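Local coordinates for lasso peptide isopeptidase AtxE2 (Asticcacaulis excentricus, PDB 5TXE), which hydrolyses the isopeptide bond of the lasso peptides astexin-2 and astexin-3, turning the threaded substrates into linear peptides, at residues L369-L374 and R441-G446; G349-C354 and L361-E366; G536-H541 and T589-N594; G529-H534 and C551-F556; D172-Q177 and S187-F192. The protein carries 1 engineered substitution. All coordinates share one frame; numbering follows the deposited sequence.

Contact 5 comes first along the chain. It closes a short hairpin, strands 173-178 and 183-188, in a four-stranded antiparallel sheet. Contact 2 follows and closes a second hairpin, strands 350-357 and 360-367, in another such sheet. Both sheets are probably blades of the family's beta-propeller. Contact 1 opens just after contact 2 and spans a longer loop, from the strands at 370-374 to the loop between strand 431-436 and helix 454-459. It ties that blade to the alpha/beta-hydrolase domain with its mixed sheet. Contacts 1 and 2 touch through Glu366 and Phe443. Contacts 4 and 3 cross in the C-terminal part. Both use helix 528-539, and they meet around His534, Cys551 and Phe591.

Contact 1 of 5, residues L369-L374 and R441-G446; sequences LQPRRL and RGFLRG
Phe443 carries this contact between residues 369-374 and the loop 441-446. The first segment leads into a four-stranded sheet, consistent with a blade of the N-terminal beta-propeller of the prolyl oligopeptidase family. The second is the loop after strand 431-436 of the alpha/beta-hydrolase domain, so the contact joins two domains. Phe443 CB points toward the other segment and lies 3.5 Å from Gln370 O. CG is anti to the backbone N (chi1 173°), which swings the ring across Pro371. Phe443 CG then sits 3.6 Å from Pro371 CA. Along one side, CD1 meets Pro371 N and Gln370 C, and Phe443 CE1 lies 3.9 Å from Pro371 CD. Along the other side, CD2 and CE2 meet Pro371 CB. At the tip, CZ reaches Pro371 CG. The proline thus lies over one face of the ring. Pro371 CB is 4.0 Å from the Phe443 ring centroid and 14° off the normal, a CH-pi contact. Arg445 N lies over the opposite face, toward the rim, and Arg445 NE is at the ring edge. The Arg445 guanidinium turns a face to Phe443 CE2. At its edge a water accepts from Arg445 NH2 at 3.1 Å and from Arg372 N at 2.9 Å. Arg445 NH1 is held by Leu46 O. The direct join is therefore apolar, a proline on an aromatic face, and a single water makes the polar link between the segments.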
# COMPACT_ATOMS: atom_id res chain seq x y z
N LEU A 369 3.15 16.82 3.39
CA LEU A 369 3.91 17.55 2.39
C LEU A 369 5.36 17.15 2.37
O LEU A 369 6.16 17.82 1.75
CB LEU A 369 3.80 19.05 2.59
CG LEU A 369 2.39 19.58 2.35
CD1 LEU A 369 2.34 21.09 2.63
CD2 LEU A 369 1.90 19.33 0.94
N GLN A 370 5.67 15.99 2.91
CA GLN A 370 7.03 15.46 2.93
C GLN A 370 7.04 14.04 2.40
O GLN A 370 6.59 13.14 3.06
CB GLN A 370 7.55 15.41 4.39
CG GLN A 370 8.88 14.71 4.60
CD GLN A 370 9.96 15.45 3.87
OE1 GLN A 370 10.26 16.55 4.25
NE2 GLN A 370 10.50 14.88 2.77
N PRO A 371 7.56 13.83 1.20
CA PRO A 371 7.69 12.47 0.69
C PRO A 371 8.69 11.69 1.50
O PRO A 371 9.48 12.25 2.24
CB PRO A 371 8.21 12.62 -0.75
CG PRO A 371 8.36 14.07 -0.99
CD PRO A 371 7.95 14.86 0.22
N ARG A 372 8.69 10.39 1.31
CA ARG A 372 9.49 9.55 2.10
C ARG A 372 10.99 9.92 2.05
O ARG A 372 11.61 10.05 0.97
CB ARG A 372 9.27 8.10 1.70
CG ARG A 372 9.52 7.12 2.80
CD ARG A 372 9.10 5.71 2.41
NE ARG A 372 7.65 5.64 2.33
CZ ARG A 372 7.00 4.73 1.62
NH1 ARG A 372 7.65 3.79 0.94
NH2 ARG A 372 5.68 4.73 1.62
N ARG A 373 11.57 10.03 3.25
CA ARG A 373 12.96 10.30 3.42
C ARG A 373 13.46 9.59 4.65
O ARG A 373 12.67 9.01 5.42
CB ARG A 373 13.12 11.80 3.61
CG ARG A 373 12.43 12.27 4.84
CD ARG A 373 12.82 13.66 5.24
NE ARG A 373 12.00 14.06 6.36
CZ ARG A 373 12.05 15.25 6.99
NH1 ARG A 373 12.87 16.23 6.63
NH2 ARG A 373 11.22 15.46 8.00
N LEU A 374 14.77 9.61 4.83
CA LEU A 374 15.37 9.09 6.04
C LEU A 374 15.64 10.22 7.04
O LEU A 374 16.03 11.32 6.67
CB LEU A 374 16.66 8.37 5.75
CG LEU A 374 16.69 6.90 5.33
CD1 LEU A 374 15.36 6.37 4.88
CD2 LEU A 374 17.77 6.67 4.33
N ARG A 441 -2.34 8.96 5.89
CA ARG A 441 -1.40 9.12 7.00
C ARG A 441 -0.13 9.81 6.62
O ARG A 441 0.50 10.45 7.47
CB ARG A 441 -1.05 7.79 7.66
CG ARG A 441 -2.27 7.06 8.20
CD ARG A 441 -1.85 5.95 9.20
NE ARG A 441 -2.97 5.54 10.03
CZ ARG A 441 -3.19 5.97 11.27
NH1 ARG A 441 -2.40 6.84 11.89
NH2 ARG A 441 -4.24 5.48 11.90
N GLY A 442 0.26 9.66 5.35
CA GLY A 442 1.63 9.95 4.93
C GLY A 442 1.59 11.03 3.90
O GLY A 442 0.74 11.92 3.98
N PHE A 443 2.52 10.94 2.95
CA PHE A 443 2.67 11.96 1.94
C PHE A 443 1.45 11.96 1.01
O PHE A 443 0.97 10.92 0.64
CB PHE A 443 3.98 11.74 1.19
CG PHE A 443 4.14 12.63 0.03
CD1 PHE A 443 4.08 14.02 0.18
CD2 PHE A 443 4.33 12.07 -1.27
CE1 PHE A 443 4.18 14.86 -0.95
CE2 PHE A 443 4.45 12.91 -2.39
CZ PHE A 443 4.38 14.31 -2.23
N LEU A 444 0.91 13.13 0.73
CA LEU A 444 -0.23 13.25 -0.19
C LEU A 444 0.26 13.08 -1.62
O LEU A 444 0.72 14.03 -2.23
CB LEU A 444 -0.86 14.61 -0.02
CG LEU A 444 -1.46 14.84 1.39
CD1 LEU A 444 -1.97 16.26 1.51
CD2 LEU A 444 -2.57 13.89 1.75
N ARG A 445 0.22 11.84 -2.12
CA ARG A 445 0.78 11.52 -3.43
C ARG A 445 -0.43 11.21 -4.34
O ARG A 445 -0.96 12.15 -4.95
CB ARG A 445 1.77 10.37 -3.30
CG ARG A 445 2.48 9.91 -4.55
CD ARG A 445 3.49 8.77 -4.41
NE ARG A 445 4.72 9.09 -3.75
CZ ARG A 445 5.82 9.45 -4.37
NH1 ARG A 445 5.85 9.64 -5.67
NH2 ARG A 445 6.88 9.67 -3.65
N GLY A 446 -0.89 9.96 -4.39
CA GLY A 446 -2.00 9.60 -5.30
C GLY A 446 -3.11 8.82 -4.62
O GLY A 446 -3.96 8.21 -5.28
O HOH W 1 7.00 8.96 -0.63

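Contact 2 of 5, residues G349-C354 and L361-E366; sequences GLLQGC and LICAQE
Residues 350-352 pair antiparallel with 364-366. Leu350 with Glu366 and Gln352 with Ala364 are hydrogen-bonded pairs; Leu351 with Gln365 between them is non-hydrogen-bonded. The shortest backbone bond is Gln352 N to Ala364 O, 2.8 Å, with the donor above the carbonyl plane. On the face of Leu350, Gln352 and Glu366, the glutamate takes the crowded position, CG between backbone N and carbonyl carbon (chi1 56°), and then runs extended to CD. It lies side by side with Leu350, whose CD1 is 4.1 Å from Glu366 CD. Gln352 has CG beside the backbone N and bends at chi2, so it crosses Glu366 at about a right angle. Gln352 NE2 gives a nearly straight bond of 2.9 Å to Glu366 OE2, and it also donates to Ala54 O. OE2 lies in the amide plane but is met from above the carboxylate plane. The carboxylate is buried and well held: Arg372 makes a salt bridge to OE2, and Phe443 N donates to OE1. On the other face, Gln365 CG is anti to the backbone N (chi1 -179°) and the chain bends at chi2. Gln365 CG packs 3.8 Å from Leu351 CD2, and OE1 accepts from Arg373. Both cysteines hold SG beside the backbone N and join through a disulfide, Cys354 SG to Cys363 SG, 2.2 Å. Cys354 CB rests 3.8 Å from Leu361 CG. This is a disulfide-crosslinked beta hairpin, the edge and second strands of a four-stranded antiparallel sheet. Such up-and-down sheets in series are consistent with blades of this family's beta-propeller.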
# COMPACT_ATOMS: atom_id res chain seq x y z
N GLY A 349 1.94 11.76 10.36
CA GLY A 349 2.97 11.15 9.55
C GLY A 349 3.21 9.72 9.97
O GLY A 349 2.45 9.14 10.74
N LEU A 350 4.28 9.17 9.43
CA LEU A 350 4.64 7.81 9.64
C LEU A 350 6.13 7.72 9.86
O LEU A 350 6.89 8.48 9.27
CB LEU A 350 4.29 6.98 8.40
CG LEU A 350 2.83 6.94 7.97
CD1 LEU A 350 2.61 6.46 6.52
CD2 LEU A 350 2.11 6.04 8.95
N LEU A 351 6.53 6.76 10.69
CA LEU A 351 7.92 6.34 10.80
C LEU A 351 7.95 4.89 10.41
O LEU A 351 7.23 4.09 10.98
CB LEU A 351 8.43 6.45 12.21
CG LEU A 351 8.52 7.81 12.82
CD1 LEU A 351 8.98 7.64 14.26
CD2 LEU A 351 9.50 8.68 12.07
N GLN A 352 8.81 4.55 9.46
CA GLN A 352 8.79 3.26 8.85
C GLN A 352 10.17 2.62 8.90
O GLN A 352 11.18 3.28 8.65
CB GLN A 352 8.38 3.46 7.38
CG GLN A 352 7.00 4.06 7.22
CD GLN A 352 6.88 4.98 6.02
OE1 GLN A 352 7.82 5.68 5.66
NE2 GLN A 352 5.71 5.03 5.44
N GLY A 353 10.21 1.33 9.17
CA GLY A 353 11.46 0.58 9.05
C GLY A 353 12.56 0.90 10.05
O GLY A 353 13.73 0.52 9.85
N CYS A 354 12.18 1.61 11.11
CA CYS A 354 13.15 2.13 12.06
C CYS A 354 14.04 1.04 12.64
O CYS A 354 13.58 -0.05 12.98
CB CYS A 354 12.44 2.79 13.21
SG CYS A 354 11.39 4.25 12.89
N LEU A 361 17.31 6.37 16.70
CA LEU A 361 16.54 5.58 15.79
C LEU A 361 16.83 6.16 14.40
O LEU A 361 16.81 7.37 14.22
CB LEU A 361 15.07 5.75 16.16
CG LEU A 361 14.17 4.55 16.13
CD1 LEU A 361 14.82 3.32 16.76
CD2 LEU A 361 12.88 4.89 16.84
N ILE A 362 17.13 5.30 13.45
CA ILE A 362 17.15 5.70 12.05
C ILE A 362 15.91 5.16 11.37
O ILE A 362 15.70 3.94 11.36
CB ILE A 362 18.40 5.15 11.37
CG1 ILE A 362 19.60 5.91 11.94
CG2 ILE A 362 18.42 5.51 9.90
CD1 ILE A 362 20.28 5.32 13.12
N CYS A 363 15.15 6.05 10.78
CA CYS A 363 13.82 5.74 10.22
C CYS A 363 13.60 6.29 8.81
O CYS A 363 14.16 7.33 8.44
CB CYS A 363 12.75 6.40 11.08
SG CYS A 363 12.78 5.91 12.80
N ALA A 364 12.72 5.66 8.04
CA ALA A 364 12.08 6.40 6.97
C ALA A 364 10.94 7.17 7.58
O ALA A 364 10.35 6.73 8.55
CB ALA A 364 11.56 5.45 5.89
N GLN A 365 10.57 8.30 6.99
CA GLN A 365 9.52 9.14 7.53
C GLN A 365 8.83 9.88 6.40
O GLN A 365 9.46 10.20 5.38
CB GLN A 365 10.12 10.16 8.48
CG GLN A 365 9.12 11.10 9.16
CD GLN A 365 8.97 12.44 8.46
OE1 GLN A 365 9.90 12.96 7.84
NE2 GLN A 365 7.81 13.05 8.61
N GLU A 366 7.54 10.14 6.57
CA GLU A 366 6.78 10.94 5.62
C GLU A 366 5.62 11.62 6.29
O GLU A 366 5.20 11.19 7.35
CB GLU A 366 6.31 10.08 4.43
CG GLU A 366 5.51 8.90 4.80
CD GLU A 366 4.97 8.16 3.58
OE1 GLU A 366 4.11 8.76 2.90
OE2 GLU A 366 5.36 6.98 3.35

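Contact 3 of 5, residues G536-H541 and T589-N594; sequences GLINSH and TSFVVN
This contact lies in the alpha/beta-hydrolase domain of a prolyl oligopeptidase family protein. It joins the end of helix 528-539, the helix that follows the nucleophile position, to the short helix 591-594 and the turn before it. Ile538 does most of the touching. Its CG1 stands beside the backbone N, and chi2 of 159° carries CD1 outward into the turn 589-591. Ile538 CD1 lies 3.4 Å from Thr589 O. Ile538 CD1 also meets the Phe591 ring at its edge, in the ring plane, 3.9 Å from Phe591 CD1. Leu537 CD1 adds a looser contact with Phe591 CZ at 4.5 Å. Asn594 crosses Ile538 at about a right angle, with Asn594 ND2 3.7 Å from Ile538 CD1. Asn594 ND2 donates to Ser590 O and also to Ala587 O, which fixes the rotation of the group. Ser590 is the N-cap of helix 591-594, and its OG also bonds to Asp581. Thr589 OG1 is tied to Thr553 O. The capping bond runs nearly straight, at 171°, from Val593 N to Ser590 OG over 3.0 Å.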
# COMPACT_ATOMS: atom_id res chain seq x y z
N GLY A 536 -21.43 4.21 -3.95
CA GLY A 536 -21.78 5.61 -3.82
C GLY A 536 -22.60 6.13 -4.95
O GLY A 536 -23.48 7.01 -4.75
N LEU A 537 -22.32 5.66 -6.16
CA LEU A 537 -23.01 6.22 -7.34
C LEU A 537 -24.41 5.65 -7.42
O LEU A 537 -25.27 6.19 -8.04
CB LEU A 537 -22.26 5.91 -8.62
CG LEU A 537 -20.89 6.51 -8.76
CD1 LEU A 537 -20.34 6.27 -10.15
CD2 LEU A 537 -20.89 7.99 -8.48
N ILE A 538 -24.63 4.52 -6.80
CA ILE A 538 -25.94 3.90 -6.83
C ILE A 538 -26.80 4.34 -5.67
O ILE A 538 -27.99 4.47 -5.82
CB ILE A 538 -25.81 2.37 -6.81
CG1 ILE A 538 -25.32 1.91 -8.20
CG2 ILE A 538 -27.12 1.67 -6.47
CD1 ILE A 538 -24.70 0.55 -8.12
N ASN A 539 -26.20 4.53 -4.50
CA ASN A 539 -26.97 4.76 -3.29
C ASN A 539 -26.94 6.22 -2.80
O ASN A 539 -27.29 6.50 -1.66
CB ASN A 539 -26.47 3.79 -2.22
CG ASN A 539 -26.71 2.34 -2.59
OD1 ASN A 539 -27.80 1.87 -2.50
ND2 ASN A 539 -25.67 1.64 -3.04
N SER A 540 -26.49 7.14 -3.65
CA SER A 540 -26.61 8.55 -3.41
C SER A 540 -26.61 9.29 -4.72
O SER A 540 -26.26 8.76 -5.76
CB SER A 540 -25.46 9.01 -2.56
OG SER A 540 -24.39 9.53 -3.32
N HIS A 541 -27.02 10.54 -4.69
CA HIS A 541 -26.87 11.46 -5.80
C HIS A 541 -26.02 12.62 -5.38
O HIS A 541 -26.16 13.74 -5.84
CB HIS A 541 -28.25 11.94 -6.25
CG HIS A 541 -29.08 10.88 -6.90
ND1 HIS A 541 -29.86 9.99 -6.17
CD2 HIS A 541 -29.28 10.57 -8.20
CE1 HIS A 541 -30.48 9.17 -7.00
NE2 HIS A 541 -30.13 9.49 -8.24
N THR A 589 -24.89 -2.66 -5.59
CA THR A 589 -23.61 -2.31 -6.25
C THR A 589 -23.45 -2.66 -7.74
O THR A 589 -22.59 -2.08 -8.37
CB THR A 589 -22.40 -2.96 -5.57
OG1 THR A 589 -22.54 -4.39 -5.62
CG2 THR A 589 -22.24 -2.52 -4.12
N SER A 590 -24.26 -3.56 -8.30
CA SER A 590 -24.08 -4.02 -9.66
C SER A 590 -24.46 -2.94 -10.64
O SER A 590 -25.58 -2.41 -10.59
CB SER A 590 -24.86 -5.28 -9.96
OG SER A 590 -25.03 -5.39 -11.36
N PHE A 591 -23.53 -2.61 -11.53
CA PHE A 591 -23.85 -1.69 -12.62
C PHE A 591 -24.72 -2.31 -13.71
O PHE A 591 -25.41 -1.60 -14.44
CB PHE A 591 -22.59 -1.09 -13.25
CG PHE A 591 -21.89 -0.07 -12.40
CD1 PHE A 591 -22.43 0.40 -11.23
CD2 PHE A 591 -20.68 0.42 -12.80
CE1 PHE A 591 -21.77 1.38 -10.49
CE2 PHE A 591 -19.99 1.35 -12.05
CZ PHE A 591 -20.53 1.84 -10.90
N VAL A 592 -24.72 -3.62 -13.83
CA VAL A 592 -25.64 -4.25 -14.78
C VAL A 592 -27.10 -4.04 -14.28
O VAL A 592 -27.94 -3.55 -15.01
CB VAL A 592 -25.34 -5.78 -14.95
CG1 VAL A 592 -26.36 -6.48 -15.88
CG2 VAL A 592 -23.96 -5.95 -15.52
N VAL A 593 -27.37 -4.39 -13.02
CA VAL A 593 -28.69 -4.18 -12.42
C VAL A 593 -29.12 -2.71 -12.47
O VAL A 593 -30.24 -2.42 -12.87
CB VAL A 593 -28.70 -4.69 -10.97
CG1 VAL A 593 -29.98 -4.31 -10.22
CG2 VAL A 593 -28.48 -6.20 -10.96
N ASN A 594 -28.21 -1.78 -12.15
CA ASN A 594 -28.57 -0.38 -11.98
C ASN A 594 -28.17 0.54 -13.09
O ASN A 594 -28.32 1.75 -12.98
CB ASN A 594 -27.93 0.12 -10.69
CG ASN A 594 -28.49 -0.59 -9.47
OD1 ASN A 594 -29.66 -0.38 -9.15
ND2 ASN A 594 -27.69 -1.44 -8.79

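Contact 4 of 5, residues G529-H534 and C551-F556; sequences GATTVH and CCTDSF
The imidazole of His534 is the flat group at the centre. Over the middle of one face lies Ala530 O of its own helix, 3.1 Å above the plane of the His534 ring. At the ring edge, in plane, sits Thr553 OG1, 2.7 Å from His534 ND1. This is a short, nearly straight hydrogen bond (168°), and either atom could be the donor. His534 NE2 bonds to Ser550 O, so both ring nitrogens are engaged and the ring's rotation is fixed. Cys551 approaches obliquely, its SG 4.3 Å from the His534 ring centroid in a sulfur-aromatic contact, while Phe591 meets the ring with its plane turned about 75°. Helix 528-539 is the helix leaving the nucleophile elbow of the alpha/beta-hydrolase fold; the nucleophile position is an engineered alanine, Ala527, in this structure. Residues 551-553 lie on the loop after the next strand, 545-548. That loop holds an unusual vicinal disulfide, Cys551 SG to Cys552 SG at 2.1 Å, with a cis peptide between the two cysteines. Thr553 has OG1 beside the backbone N (chi1 -51°), which puts the hydroxyl toward the helix. Thr531 crosses it at about a right angle, with Thr531 CG2 4.0 Å from Thr553 OG1. The side chain of Thr531 is about 7 Å from that of Ala527 and also packs on a polar side chain of the bound peptide.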
# COMPACT_ATOMS: atom_id res chain seq x y z
N GLY A 529 -11.63 1.52 -2.23
CA GLY A 529 -12.23 2.75 -2.66
C GLY A 529 -13.02 2.63 -3.92
O GLY A 529 -13.95 3.41 -4.12
N ALA A 530 -12.66 1.66 -4.79
CA ALA A 530 -13.46 1.45 -5.97
C ALA A 530 -14.83 0.95 -5.58
O ALA A 530 -15.82 1.34 -6.18
CB ALA A 530 -12.81 0.45 -6.89
N THR A 531 -14.87 0.03 -4.62
CA THR A 531 -16.15 -0.52 -4.14
C THR A 531 -17.02 0.65 -3.63
O THR A 531 -18.24 0.71 -3.85
CB THR A 531 -15.87 -1.53 -3.03
OG1 THR A 531 -14.89 -2.48 -3.47
CG2 THR A 531 -17.10 -2.28 -2.60
N THR A 532 -16.39 1.59 -2.95
CA THR A 532 -17.10 2.72 -2.40
C THR A 532 -17.62 3.57 -3.53
O THR A 532 -18.68 4.09 -3.45
CB THR A 532 -16.18 3.53 -1.43
OG1 THR A 532 -16.00 2.77 -0.24
CG2 THR A 532 -16.75 4.87 -1.09
N VAL A 533 -16.86 3.72 -4.58
CA VAL A 533 -17.36 4.46 -5.71
C VAL A 533 -18.59 3.83 -6.28
O VAL A 533 -19.54 4.53 -6.63
CB VAL A 533 -16.37 4.55 -6.83
CG1 VAL A 533 -16.99 5.22 -8.05
CG2 VAL A 533 -15.15 5.35 -6.38
N HIS A 534 -18.60 2.52 -6.41
CA HIS A 534 -19.71 1.84 -7.10
C HIS A 534 -20.94 1.98 -6.22
O HIS A 534 -22.01 2.34 -6.69
CB HIS A 534 -19.42 0.35 -7.41
CG HIS A 534 -18.13 0.13 -8.16
ND1 HIS A 534 -17.33 -0.98 -7.95
CD2 HIS A 534 -17.47 0.92 -9.03
CE1 HIS A 534 -16.26 -0.87 -8.71
NE2 HIS A 534 -16.32 0.27 -9.36
N CYS A 551 -13.68 -2.04 -12.19
CA CYS A 551 -15.09 -2.31 -12.15
C CYS A 551 -15.19 -3.84 -12.45
O CYS A 551 -14.32 -4.40 -13.13
CB CYS A 551 -15.80 -1.43 -13.17
SG CYS A 551 -17.56 -1.17 -12.83
N CYS A 552 -16.16 -4.56 -11.88
CA CYS A 552 -17.28 -3.99 -11.09
C CYS A 552 -17.49 -4.74 -9.81
O CYS A 552 -16.89 -5.82 -9.58
CB CYS A 552 -18.57 -4.08 -11.92
SG CYS A 552 -18.50 -3.00 -13.38
N THR A 553 -18.33 -4.20 -8.95
CA THR A 553 -18.70 -4.94 -7.76
C THR A 553 -19.99 -5.68 -8.03
O THR A 553 -21.10 -5.12 -7.78
CB THR A 553 -18.82 -3.97 -6.56
OG1 THR A 553 -17.64 -3.17 -6.47
CG2 THR A 553 -19.05 -4.77 -5.31
N ASP A 554 -19.86 -6.87 -8.60
CA ASP A 554 -21.02 -7.61 -9.15
C ASP A 554 -20.70 -9.07 -9.19
O ASP A 554 -19.54 -9.44 -8.94
CB ASP A 554 -21.49 -7.05 -10.52
CG ASP A 554 -20.49 -7.27 -11.70
OD1 ASP A 554 -19.34 -7.75 -11.51
OD2 ASP A 554 -20.87 -6.90 -12.86
N SER A 555 -21.71 -9.91 -9.42
CA SER A 555 -21.48 -11.35 -9.43
C SER A 555 -20.55 -11.76 -10.55
O SER A 555 -19.75 -12.69 -10.38
CB SER A 555 -22.78 -12.19 -9.55
OG SER A 555 -23.46 -11.84 -10.73
N PHE A 556 -20.63 -11.07 -11.68
CA PHE A 556 -19.79 -11.45 -12.79
C PHE A 556 -18.32 -11.37 -12.37
O PHE A 556 -17.54 -12.34 -12.48
CB PHE A 556 -20.04 -10.57 -13.97
CG PHE A 556 -19.12 -10.89 -15.11
CD1 PHE A 556 -19.29 -12.03 -15.83
CD2 PHE A 556 -18.08 -10.06 -15.44
CE1 PHE A 556 -18.45 -12.35 -16.88
CE2 PHE A 556 -17.22 -10.37 -16.47
CZ PHE A 556 -17.41 -11.53 -17.23

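Contact 5 of 5, residues D172-Q177 and S187-F192; sequences DIEDVQ and SGRPGF
Two backbone hydrogen bonds join the strand 173-177 to Ser187. Glu174 N donates to Ser187 O over 2.9 Å, almost perfectly straight at 179°. Ser187 N donates to Asp175 O at 3.1 Å. In both, the donor stands above the carbonyl plane. Glu174 and Asp175 both face Ser187, which is consistent with a classic beta bulge. It lies in the hairpin of strands 173-178 and 183-188, in a sheet consistent with a propeller blade. Charge adds a salt bridge between side chains. Glu174 has CG beside the backbone N (chi1 -69°) and extends from there past Gly188. Glu174 OE2 takes Arg189 NE at 2.9 Å on the syn lone pair. Arg189 bends at chi3, so the two side chains cross at about a right angle, with carboxylate and guanidinium planes 72° apart. Arg189 NH1 has a further partner in Ala119 O. One water adds a third link. The water donates to Asp172 O at 2.6 Å and to Glu174 OE2, and accepts from Arg189 N, the N-cap residue of helix 190-202. Van der Waals contacts are few. Ser187 OG, in the crowded position, lies 3.4 Å from Asp175 CB. The Asp175 carboxylate turns elsewhere, to a salt bridge with Arg133. Glu174 OE2 is thus gripped by a guanidinium N-H and a water, which would favour its charged form. The contact is mainly polar, and it fastens the end of the hairpin to the start of the helix.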
# COMPACT_ATOMS: atom_id res chain seq x y z
N ASP A 172 13.45 -17.99 -9.35
CA ASP A 172 13.75 -16.71 -8.70
C ASP A 172 14.24 -16.94 -7.26
O ASP A 172 13.61 -17.72 -6.50
CB ASP A 172 12.53 -15.79 -8.62
CG ASP A 172 12.08 -15.27 -9.99
OD1 ASP A 172 12.91 -15.07 -10.95
OD2 ASP A 172 10.86 -15.01 -10.05
N ILE A 173 15.28 -16.21 -6.86
CA ILE A 173 15.71 -16.31 -5.48
C ILE A 173 14.73 -15.47 -4.67
O ILE A 173 14.43 -14.34 -5.05
CB ILE A 173 17.10 -15.73 -5.27
CG1 ILE A 173 18.15 -16.37 -6.20
CG2 ILE A 173 17.50 -15.88 -3.80
CD1 ILE A 173 18.01 -17.87 -6.32
N GLU A 174 14.31 -15.99 -3.52
CA GLU A 174 13.30 -15.31 -2.67
C GLU A 174 13.86 -14.64 -1.45
O GLU A 174 13.21 -13.77 -0.90
CB GLU A 174 12.19 -16.29 -2.27
CG GLU A 174 11.36 -16.66 -3.51
CD GLU A 174 10.32 -17.75 -3.30
OE1 GLU A 174 9.98 -18.08 -2.13
OE2 GLU A 174 9.83 -18.28 -4.34
N ASP A 175 15.07 -15.03 -1.00
CA ASP A 175 15.69 -14.41 0.16
C ASP A 175 17.15 -14.87 0.25
O ASP A 175 17.54 -15.87 -0.34
CB ASP A 175 14.99 -14.86 1.46
CG ASP A 175 15.08 -13.81 2.58
OD1 ASP A 175 15.78 -12.76 2.47
OD2 ASP A 175 14.48 -14.07 3.63
N VAL A 176 17.90 -14.14 1.05
CA VAL A 176 19.32 -14.37 1.21
C VAL A 176 19.81 -13.76 2.55
O VAL A 176 19.29 -12.74 3.00
CB VAL A 176 20.06 -13.72 0.02
CG1 VAL A 176 19.86 -12.20 0.01
CG2 VAL A 176 21.54 -14.08 0.06
N GLN A 177 20.78 -14.41 3.18
CA GLN A 177 21.52 -13.86 4.33
C GLN A 177 22.99 -14.31 4.24
O GLN A 177 23.29 -15.35 3.63
CB GLN A 177 21.03 -14.42 5.67
CG GLN A 177 19.64 -14.02 6.07
CD GLN A 177 19.50 -12.63 6.71
OE1 GLN A 177 20.48 -11.96 7.18
NE2 GLN A 177 18.23 -12.18 6.75
N SER A 187 17.21 -18.98 -0.62
CA SER A 187 16.00 -19.80 -0.72
C SER A 187 15.26 -19.55 -2.01
O SER A 187 15.43 -18.52 -2.66
CB SER A 187 15.05 -19.47 0.43
OG SER A 187 14.65 -18.12 0.42
N GLY A 188 14.40 -20.49 -2.37
CA GLY A 188 13.44 -20.31 -3.48
C GLY A 188 12.69 -21.59 -3.77
O GLY A 188 12.81 -22.54 -2.99
N ARG A 189 12.01 -21.68 -4.93
CA ARG A 189 11.08 -22.74 -5.17
C ARG A 189 11.22 -23.40 -6.53
O ARG A 189 10.39 -23.21 -7.41
CB ARG A 189 9.65 -22.24 -4.94
CG ARG A 189 9.39 -21.83 -3.48
CD ARG A 189 7.97 -21.34 -3.20
NE ARG A 189 7.66 -20.16 -3.98
CZ ARG A 189 6.43 -19.69 -4.16
NH1 ARG A 189 5.40 -20.28 -3.58
NH2 ARG A 189 6.23 -18.63 -4.89
N PRO A 190 12.21 -24.27 -6.68
CA PRO A 190 12.33 -24.97 -7.95
C PRO A 190 11.09 -25.77 -8.22
O PRO A 190 10.77 -26.02 -9.37
CB PRO A 190 13.52 -25.91 -7.73
CG PRO A 190 13.73 -25.97 -6.24
CD PRO A 190 13.32 -24.61 -5.76
N GLY A 191 10.38 -26.21 -7.18
CA GLY A 191 9.13 -26.97 -7.42
C GLY A 191 8.08 -26.16 -8.21
O GLY A 191 7.20 -26.71 -8.86
N PHE A 192 8.14 -24.85 -8.11
CA PHE A 192 7.17 -23.99 -8.74
C PHE A 192 7.45 -24.05 -10.22
O PHE A 192 6.54 -24.19 -11.02
CB PHE A 192 7.26 -22.55 -8.21
CG PHE A 192 6.26 -21.64 -8.84
CD1 PHE A 192 6.53 -21.06 -10.06
CD2 PHE A 192 5.05 -21.40 -8.25
CE1 PHE A 192 5.59 -20.23 -10.66
CE2 PHE A 192 4.12 -20.58 -8.84
CZ PHE A 192 4.38 -19.98 -10.05
O HOH W 2 11.54 -19.23 -6.35